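Local structure of SCO family protein (Aquifex aeolicus, 3ME7) at residues L46-L58 with G145-L157. The protein probably binds copper and takes part in electron transport as a membrane-associated member of the SCO1/2 family, with a thioredoxin-like domain that carries a redox-active disulfide. Numbering follows the deposited sequence.
Sequences LITKSLLKVIPKL and GVNYNYLEFVNAL
Val-54 lays its CG1 almost squarely on one face of the Phe-153 ring, 4.0 Å from the centroid and 9° off the normal, a CH-pi contact. Its chi1 of 71° puts CG1 there and turns CG2 to the start of helix 150-160. In the plane of the Phe-153 ring, Tyr-148 CD1 and Asn-149 O lie at its edge; Leu-51 CD2 reaches Phe-153 CZ obliquely at 3.7 Å. Phe-153 CZ in turn sits over the rim of one face of Tyr-148, whose edge meets Ile-47 O and, in plane, Leu-51 N. Tyr-150 carries Val-154 CG2 over one face, toward the rim; at its edge, in plane, a water joins Tyr-150 OH to Lys-57 O. Lys-57 CB and CD both lie obliquely against Tyr-150 CD1. A leucine in place of Phe-153 would probably leave Val-54 CG1 without its aromatic face and open a gap beside Tyr-148. Farther along helix 150-160, Leu-58 fits as a knob among Tyr-150, Phe-153, Val-154 and Leu-157. The clear direct hydrogen bond runs from Tyr-148 N to Ser-50 OG, 3.2 Å and nearly straight (165°). Ile-47, near the predicted copper ligands Cys-44 and His-126, crosses Val-146 at about a right angle, CG1 to CG1 3.8 Å. Asn-149 and Glu-152 form a capping box. Helices 43-52 and 55-58 thus pack beside helix 150-160 and its lead-in, Leu-51 resting on strand 31-36 and Phe-153 on strand 129-133 of the thioredoxin-like sheet.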
ATOM      1  N   LEU A  46       5.857 -12.765  -2.685  1.00 12.86           N
ATOM      2  CA  LEU A  46       6.970 -12.170  -3.428  1.00 13.07           C
ATOM      3  C   LEU A  46       6.998 -10.646  -3.243  1.00 12.19           C
ATOM      4  O   LEU A  46       8.042 -10.072  -2.947  1.00 12.48           O
ATOM      5  CB  LEU A  46       6.921 -12.562  -4.909  1.00 13.43           C
ATOM      6  CG  LEU A  46       6.895 -14.072  -5.196  1.00 13.13           C
ATOM      7  CD1 LEU A  46       6.977 -14.319  -6.700  1.00 14.30           C
ATOM      8  CD2 LEU A  46       8.046 -14.762  -4.468  1.00 14.36           C
ATOM      9  N   ILE A  47       5.843 -10.014  -3.386  1.00 11.88           N
ATOM     10  CA  ILE A  47       5.721  -8.564  -3.222  1.00 12.19           C
ATOM     11  C   ILE A  47       6.155  -8.138  -1.820  1.00 11.98           C
ATOM     12  O   ILE A  47       6.971  -7.230  -1.665  1.00 12.50           O
ATOM     13  CB  ILE A  47       4.269  -8.087  -3.474  1.00 13.18           C
ATOM     14  CG1 ILE A  47       3.904  -8.286  -4.956  1.00 14.28           C
ATOM     15  CG2 ILE A  47       4.106  -6.623  -3.036  1.00 14.29           C
ATOM     16  CD1 ILE A  47       2.404  -8.203  -5.261  1.00 13.05           C
ATOM     17  N   THR A  48       5.629  -8.828  -0.807  1.00 10.96           N
ATOM     18  CA  THR A  48       5.887  -8.426   0.577  1.00 10.03           C
ATOM     19  C   THR A  48       7.350  -8.677   0.939  1.00 10.39           C
ATOM     20  O   THR A  48       7.988  -7.828   1.555  1.00  9.66           O
ATOM     21  CB  THR A  48       4.911  -9.112   1.543  1.00  9.93           C
ATOM     22  OG1 THR A  48       3.568  -8.819   1.113  1.00 10.02           O
ATOM     23  CG2 THR A  48       5.094  -8.585   2.943  1.00 10.12           C
ATOM     24  N   LYS A  49       7.886  -9.833   0.536  1.00 11.25           N
ATOM     25  CA  LYS A  49       9.303 -10.132   0.772  1.00 12.21           C
ATOM     26  C   LYS A  49      10.194  -9.126   0.046  1.00 12.00           C
ATOM     27  O   LYS A  49      11.219  -8.706   0.583  1.00 12.74           O
ATOM     28  CB  LYS A  49       9.640 -11.552   0.306  1.00 13.04           C
ATOM     29  CG  LYS A  49       9.045 -12.630   1.187  1.00 15.13           C
ATOM     30  CD  LYS A  49       9.235 -14.000   0.561  1.00 14.79           C
ATOM     31  CE  LYS A  49       8.648 -15.068   1.467  1.00 16.70           C
ATOM     32  NZ  LYS A  49       9.063 -16.404   1.007  1.00 16.99           N
ATOM     33  N   SER A  50       9.807  -8.746  -1.172  1.00 12.49           N
ATOM     34  CA  SER A  50      10.564  -7.732  -1.909  1.00 13.42           C
ATOM     35  C   SER A  50      10.547  -6.367  -1.206  1.00 13.20           C
ATOM     36  O   SER A  50      11.587  -5.708  -1.097  1.00 13.01           O
ATOM     37  CB  SER A  50      10.076  -7.628  -3.351  1.00 13.76           C
ATOM     38  OG  SER A  50      10.987  -6.847  -4.110  1.00 26.71           O
ATOM     39  N   LEU A  51       9.375  -5.942  -0.730  1.00 12.03           N
ATOM     40  CA  LEU A  51       9.262  -4.735   0.100  1.00 11.72           C
ATOM     41  C   LEU A  51      10.088  -4.800   1.364  1.00 11.64           C
ATOM     42  O   LEU A  51      10.734  -3.827   1.727  1.00 11.12           O
ATOM     43  CB  LEU A  51       7.795  -4.503   0.487  1.00 12.13           C
ATOM     44  CG  LEU A  51       6.962  -3.916  -0.633  1.00 12.82           C
ATOM     45  CD1 LEU A  51       5.527  -3.789  -0.117  1.00 12.92           C
ATOM     46  CD2 LEU A  51       7.490  -2.537  -1.081  1.00 11.72           C
ATOM     47  N   LEU A  52      10.080  -5.947   2.041  1.00 10.65           N
ATOM     48  CA  LEU A  52      10.885  -6.102   3.245  1.00 10.87           C
ATOM     49  C   LEU A  52      12.364  -5.846   2.957  1.00 11.27           C
ATOM     50  O   LEU A  52      13.074  -5.394   3.842  1.00 11.92           O
ATOM     51  CB  LEU A  52      10.712  -7.505   3.853  1.00 11.48           C
ATOM     52  CG  LEU A  52       9.362  -7.751   4.532  1.00 13.58           C
ATOM     53  CD1 LEU A  52       9.183  -9.250   4.791  1.00 12.61           C
ATOM     54  CD2 LEU A  52       9.217  -6.976   5.832  1.00 11.79           C
ATOM     55  N   LYS A  53      12.809  -6.134   1.734  1.00 11.22           N
ATOM     56  CA  LYS A  53      14.223  -5.972   1.349  1.00 12.61           C
ATOM     57  C   LYS A  53      14.569  -4.637   0.682  1.00 13.39           C
ATOM     58  O   LYS A  53      15.737  -4.399   0.359  1.00 15.91           O
ATOM     59  CB  LYS A  53      14.721  -7.173   0.523  1.00 13.48           C
ATOM     60  CG  LYS A  53      14.927  -8.416   1.395  1.00 15.44           C
ATOM     61  CD  LYS A  53      15.072  -9.739   0.636  1.00 14.79           C
ATOM     62  CE  LYS A  53      15.362 -10.864   1.630  1.00 16.14           C
ATOM     63  NZ  LYS A  53      15.471 -12.218   0.996  1.00 15.78           N
ATOM     64  N   VAL A  54      13.576  -3.782   0.444  1.00 11.50           N
ATOM     65  CA  VAL A  54      13.858  -2.435  -0.065  1.00 11.25           C
ATOM     66  C   VAL A  54      13.528  -1.329   0.932  1.00 11.14           C
ATOM     67  O   VAL A  54      14.259  -0.341   1.007  1.00 11.25           O
ATOM     68  CB  VAL A  54      13.212  -2.159  -1.464  1.00 11.52           C
ATOM     69  CG1 VAL A  54      11.672  -2.021  -1.391  1.00 14.07           C
ATOM     70  CG2 VAL A  54      13.821  -0.902  -2.125  1.00 13.84           C
ATOM     71  N   ILE A  55      12.446  -1.494   1.695  1.00 10.44           N
ATOM     72  CA  ILE A  55      12.017  -0.466   2.650  1.00 10.33           C
ATOM     73  C   ILE A  55      13.147   0.016   3.597  1.00 11.08           C
ATOM     74  O   ILE A  55      13.307   1.221   3.763  1.00 11.35           O
ATOM     75  CB  ILE A  55      10.736  -0.902   3.442  1.00 10.55           C
ATOM     76  CG1 ILE A  55       9.514  -0.953   2.508  1.00 13.09           C
ATOM     77  CG2 ILE A  55      10.480  -0.015   4.662  1.00 12.36           C
ATOM     78  CD1 ILE A  55       9.109   0.374   1.857  1.00 11.54           C
ATOM     79  N   PRO A  56      13.918  -0.913   4.218  1.00 10.94           N
ATOM     80  CA  PRO A  56      14.979  -0.466   5.127  1.00 11.36           C
ATOM     81  C   PRO A  56      16.026   0.427   4.484  1.00 11.57           C
ATOM     82  O   PRO A  56      16.710   1.163   5.191  1.00 13.10           O
ATOM     83  CB  PRO A  56      15.623  -1.775   5.583  1.00 11.90           C
ATOM     84  CG  PRO A  56      14.509  -2.763   5.527  1.00 16.82           C
ATOM     85  CD  PRO A  56      13.738  -2.380   4.285  1.00 11.06           C
ATOM     86  N   LYS A  57      16.187   0.355   3.164  1.00  9.41           N
ATOM     87  CA  LYS A  57      17.143   1.231   2.488  1.00  8.60           C
ATOM     88  C   LYS A  57      16.668   2.686   2.439  1.00  9.42           C
ATOM     89  O   LYS A  57      17.468   3.601   2.261  1.00  9.44           O
ATOM     90  CB  LYS A  57      17.355   0.765   1.043  1.00  7.99           C
ATOM     91  CG  LYS A  57      17.935  -0.629   0.921  1.00  9.12           C
ATOM     92  CD  LYS A  57      17.934  -1.063  -0.536  1.00  8.75           C
ATOM     93  CE  LYS A  57      18.397  -2.516  -0.646  1.00 10.06           C
ATOM     94  NZ  LYS A  57      19.878  -2.555  -0.808  1.00  7.70           N
ATOM     95  N   LEU A  58      15.350   2.877   2.523  1.00  9.47           N
ATOM     96  CA  LEU A  58      14.700   4.131   2.149  1.00  9.87           C
ATOM     97  C   LEU A  58      14.489   5.071   3.320  1.00 11.04           C
ATOM     98  O   LEU A  58      14.402   6.289   3.132  1.00 13.30           O
ATOM     99  CB  LEU A  58      13.334   3.836   1.492  1.00 10.72           C
ATOM    100  CG  LEU A  58      13.404   2.974   0.235  1.00  7.09           C
ATOM    101  CD1 LEU A  58      11.962   2.573  -0.136  1.00 10.43           C
ATOM    102  CD2 LEU A  58      14.086   3.678  -0.935  1.00 11.45           C
ATOM    103  N   GLY A 145       5.242  -5.042 -10.459  1.00 10.95           N
ATOM    104  CA  GLY A 145       6.024  -6.268 -10.435  1.00 11.73           C
ATOM    105  C   GLY A 145       6.347  -6.733  -9.037  1.00 13.02           C
ATOM    106  O   GLY A 145       5.738  -6.284  -8.046  1.00 13.24           O
ATOM    107  N   VAL A 146       7.291  -7.659  -8.961  1.00 14.77           N
ATOM    108  CA  VAL A 146       7.628  -8.309  -7.695  1.00 16.95           C
ATOM    109  C   VAL A 146       9.133  -8.285  -7.425  1.00 19.69           C
ATOM    110  O   VAL A 146       9.579  -8.836  -6.417  1.00 21.14           O
ATOM    111  CB  VAL A 146       7.106  -9.774  -7.627  1.00 16.61           C
ATOM    112  CG1 VAL A 146       5.617  -9.843  -7.943  1.00 13.05           C
ATOM    113  CG2 VAL A 146       7.873 -10.676  -8.582  1.00 12.06           C
ATOM    114  N   ASN A 147       9.897  -7.675  -8.328  1.00 20.38           N
ATOM    115  CA  ASN A 147      11.363  -7.658  -8.267  1.00 22.28           C
ATOM    116  C   ASN A 147      11.846  -6.213  -8.183  1.00 22.06           C
ATOM    117  O   ASN A 147      12.334  -5.669  -9.170  1.00 23.09           O
ATOM    118  CB  ASN A 147      11.966  -8.349  -9.514  1.00 23.69           C
ATOM    119  CG  ASN A 147      11.543  -9.817  -9.658  1.00 36.57           C
ATOM    120  OD1 ASN A 147      11.656 -10.604  -8.715  1.00 25.65           O
ATOM    121  ND2 ASN A 147      11.075 -10.196 -10.856  1.00 24.41           N
ATOM    122  N   TYR A 148      11.688  -5.599  -7.009  1.00 21.10           N
ATOM    123  CA  TYR A 148      11.867  -4.144  -6.858  1.00 20.95           C
ATOM    124  C   TYR A 148      13.323  -3.728  -6.828  1.00 21.77           C
ATOM    125  O   TYR A 148      14.180  -4.441  -6.280  1.00 23.07           O
ATOM    126  CB  TYR A 148      11.126  -3.615  -5.617  1.00 20.76           C
ATOM    127  CG  TYR A 148       9.661  -3.982  -5.589  1.00 24.31           C
ATOM    128  CD1 TYR A 148       8.868  -3.833  -6.726  1.00 20.13           C
ATOM    129  CD2 TYR A 148       9.056  -4.461  -4.425  1.00 20.27           C
ATOM    130  CE1 TYR A 148       7.531  -4.174  -6.713  1.00 24.22           C
ATOM    131  CE2 TYR A 148       7.712  -4.815  -4.406  1.00 24.35           C
ATOM    132  CZ  TYR A 148       6.954  -4.661  -5.542  1.00 20.04           C
ATOM    133  OH  TYR A 148       5.629  -5.012  -5.538  1.00 24.33           O
ATOM    134  N   ASN A 149      13.609  -2.588  -7.454  1.00 20.77           N
ATOM    135  CA  ASN A 149      14.921  -1.991  -7.319  1.00 19.77           C
ATOM    136  C   ASN A 149      14.869  -0.731  -6.466  1.00 17.59           C
ATOM    137  O   ASN A 149      13.838  -0.071  -6.341  1.00 18.15           O
ATOM    138  CB  ASN A 149      15.632  -1.786  -8.666  1.00 21.08           C
ATOM    139  CG  ASN A 149      14.935  -0.786  -9.560  1.00 19.48           C
ATOM    140  OD1 ASN A 149      15.049   0.425  -9.372  1.00 22.22           O
ATOM    141  ND2 ASN A 149      14.246  -1.290 -10.573  1.00 22.45           N
ATOM    142  N   TYR A 150      16.005  -0.424  -5.855  1.00 14.87           N
ATOM    143  CA  TYR A 150      16.136   0.703  -4.968  1.00 12.30           C
ATOM    144  C   TYR A 150      15.840   2.033  -5.662  1.00 11.11           C
ATOM    145  O   TYR A 150      15.085   2.864  -5.132  1.00 11.28           O
ATOM    146  CB  TYR A 150      17.559   0.697  -4.402  1.00 11.15           C
ATOM    147  CG  TYR A 150      17.949   1.934  -3.620  1.00  8.94           C
ATOM    148  CD1 TYR A 150      17.443   2.177  -2.341  1.00 10.08           C
ATOM    149  CD2 TYR A 150      18.841   2.857  -4.170  1.00 10.30           C
ATOM    150  CE1 TYR A 150      17.818   3.312  -1.627  1.00 10.48           C
ATOM    151  CE2 TYR A 150      19.223   3.989  -3.483  1.00  9.86           C
ATOM    152  CZ  TYR A 150      18.705   4.217  -2.210  1.00  9.48           C
ATOM    153  OH  TYR A 150      19.077   5.343  -1.510  1.00 11.15           O
ATOM    154  N   LEU A 151      16.423   2.234  -6.846  1.00 10.81           N
ATOM    155  CA  LEU A 151      16.295   3.524  -7.514  1.00 11.45           C
ATOM    156  C   LEU A 151      14.837   3.894  -7.765  1.00 11.43           C
ATOM    157  O   LEU A 151      14.443   5.038  -7.529  1.00 10.85           O
ATOM    158  CB  LEU A 151      17.103   3.590  -8.811  1.00 13.29           C
ATOM    159  CG  LEU A 151      17.205   5.002  -9.403  1.00 17.07           C
ATOM    160  CD1 LEU A 151      17.814   5.965  -8.388  1.00 14.33           C
ATOM    161  CD2 LEU A 151      18.028   5.000 -10.690  1.00 15.22           C
ATOM    162  N   GLU A 152      14.049   2.923  -8.217  1.00 11.07           N
ATOM    163  CA  GLU A 152      12.631   3.215  -8.512  1.00 11.07           C
ATOM    164  C   GLU A 152      11.864   3.703  -7.275  1.00 10.05           C
ATOM    165  O   GLU A 152      10.986   4.563  -7.393  1.00  9.91           O
ATOM    166  CB  GLU A 152      11.913   2.063  -9.237  1.00 12.63           C
ATOM    167  CG  GLU A 152      11.762   0.757  -8.464  1.00 15.64           C
ATOM    168  CD  GLU A 152      11.214  -0.382  -9.327  1.00 15.20           C
ATOM    169  OE1 GLU A 152      11.391  -1.555  -8.920  1.00 16.46           O
ATOM    170  OE2 GLU A 152      10.606  -0.099 -10.389  1.00 16.06           O
ATOM    171  N   PHE A 153      12.196   3.164  -6.099  1.00  9.88           N
ATOM    172  CA  PHE A 153      11.573   3.607  -4.845  1.00  9.16           C
ATOM    173  C   PHE A 153      12.056   4.985  -4.407  1.00  9.09           C
ATOM    174  O   PHE A 153      11.243   5.815  -3.998  1.00  9.11           O
ATOM    175  CB  PHE A 153      11.754   2.571  -3.727  1.00 11.07           C
ATOM    176  CG  PHE A 153      10.729   1.495  -3.768  1.00 13.56           C
ATOM    177  CD1 PHE A 153      10.863   0.423  -4.650  1.00 12.66           C
ATOM    178  CD2 PHE A 153       9.602   1.587  -2.974  1.00 13.16           C
ATOM    179  CE1 PHE A 153       9.876  -0.562  -4.704  1.00 13.95           C
ATOM    180  CE2 PHE A 153       8.600   0.590  -3.021  1.00 14.61           C
ATOM    181  CZ  PHE A 153       8.749  -0.465  -3.891  1.00 13.33           C
ATOM    182  N   VAL A 154      13.369   5.219  -4.496  1.00  9.05           N
ATOM    183  CA  VAL A 154      13.909   6.561  -4.236  1.00  8.72           C
ATOM    184  C   VAL A 154      13.212   7.608  -5.105  1.00  9.25           C
ATOM    185  O   VAL A 154      12.741   8.619  -4.604  1.00  9.36           O
ATOM    186  CB  VAL A 154      15.433   6.611  -4.423  1.00  9.29           C
ATOM    187  CG1 VAL A 154      15.939   8.038  -4.449  1.00 10.17           C
ATOM    188  CG2 VAL A 154      16.117   5.822  -3.315  1.00  9.94           C
ATOM    189  N   ASN A 155      13.111   7.335  -6.402  1.00  9.90           N
ATOM    190  CA  ASN A 155      12.463   8.260  -7.331  1.00 11.45           C
ATOM    191  C   ASN A 155      10.985   8.495  -6.968  1.00 10.14           C
ATOM    192  O   ASN A 155      10.498   9.628  -7.010  1.00 10.50           O
ATOM    193  CB  ASN A 155      12.624   7.758  -8.769  1.00 14.03           C
ATOM    194  CG  ASN A 155      14.087   7.786  -9.243  1.00 17.18           C
ATOM    195  OD1 ASN A 155      14.951   8.349  -8.585  1.00 16.08           O
ATOM    196  ND2 ASN A 155      14.357   7.167 -10.382  1.00 16.79           N
ATOM    197  N   ALA A 156      10.294   7.436  -6.562  1.00 10.25           N
ATOM    198  CA  ALA A 156       8.874   7.534  -6.232  1.00 10.40           C
ATOM    199  C   ALA A 156       8.679   8.401  -4.986  1.00 10.62           C
ATOM    200  O   ALA A 156       7.800   9.274  -4.955  1.00 11.15           O
ATOM    201  CB  ALA A 156       8.293   6.128  -6.020  1.00 10.59           C
ATOM    202  N   LEU A 157       9.530   8.192  -3.986  1.00 10.12           N
ATOM    203  CA  LEU A 157       9.438   8.980  -2.749  1.00 10.31           C
ATOM    204  C   LEU A 157       9.798  10.449  -2.985  1.00 10.21           C
ATOM    205  O   LEU A 157       9.189  11.329  -2.395  1.00 10.24           O
ATOM    206  CB  LEU A 157      10.312   8.389  -1.638  1.00 10.92           C
ATOM    207  CG  LEU A 157       9.758   7.118  -0.998  1.00 11.45           C
ATOM    208  CD1 LEU A 157      10.853   6.502  -0.140  1.00 12.74           C
ATOM    209  CD2 LEU A 157       8.478   7.412  -0.175  1.00 12.15           C
TER
HETATM  210  O   HOH W   1      17.457   5.922   0.595  1.00 17.01           O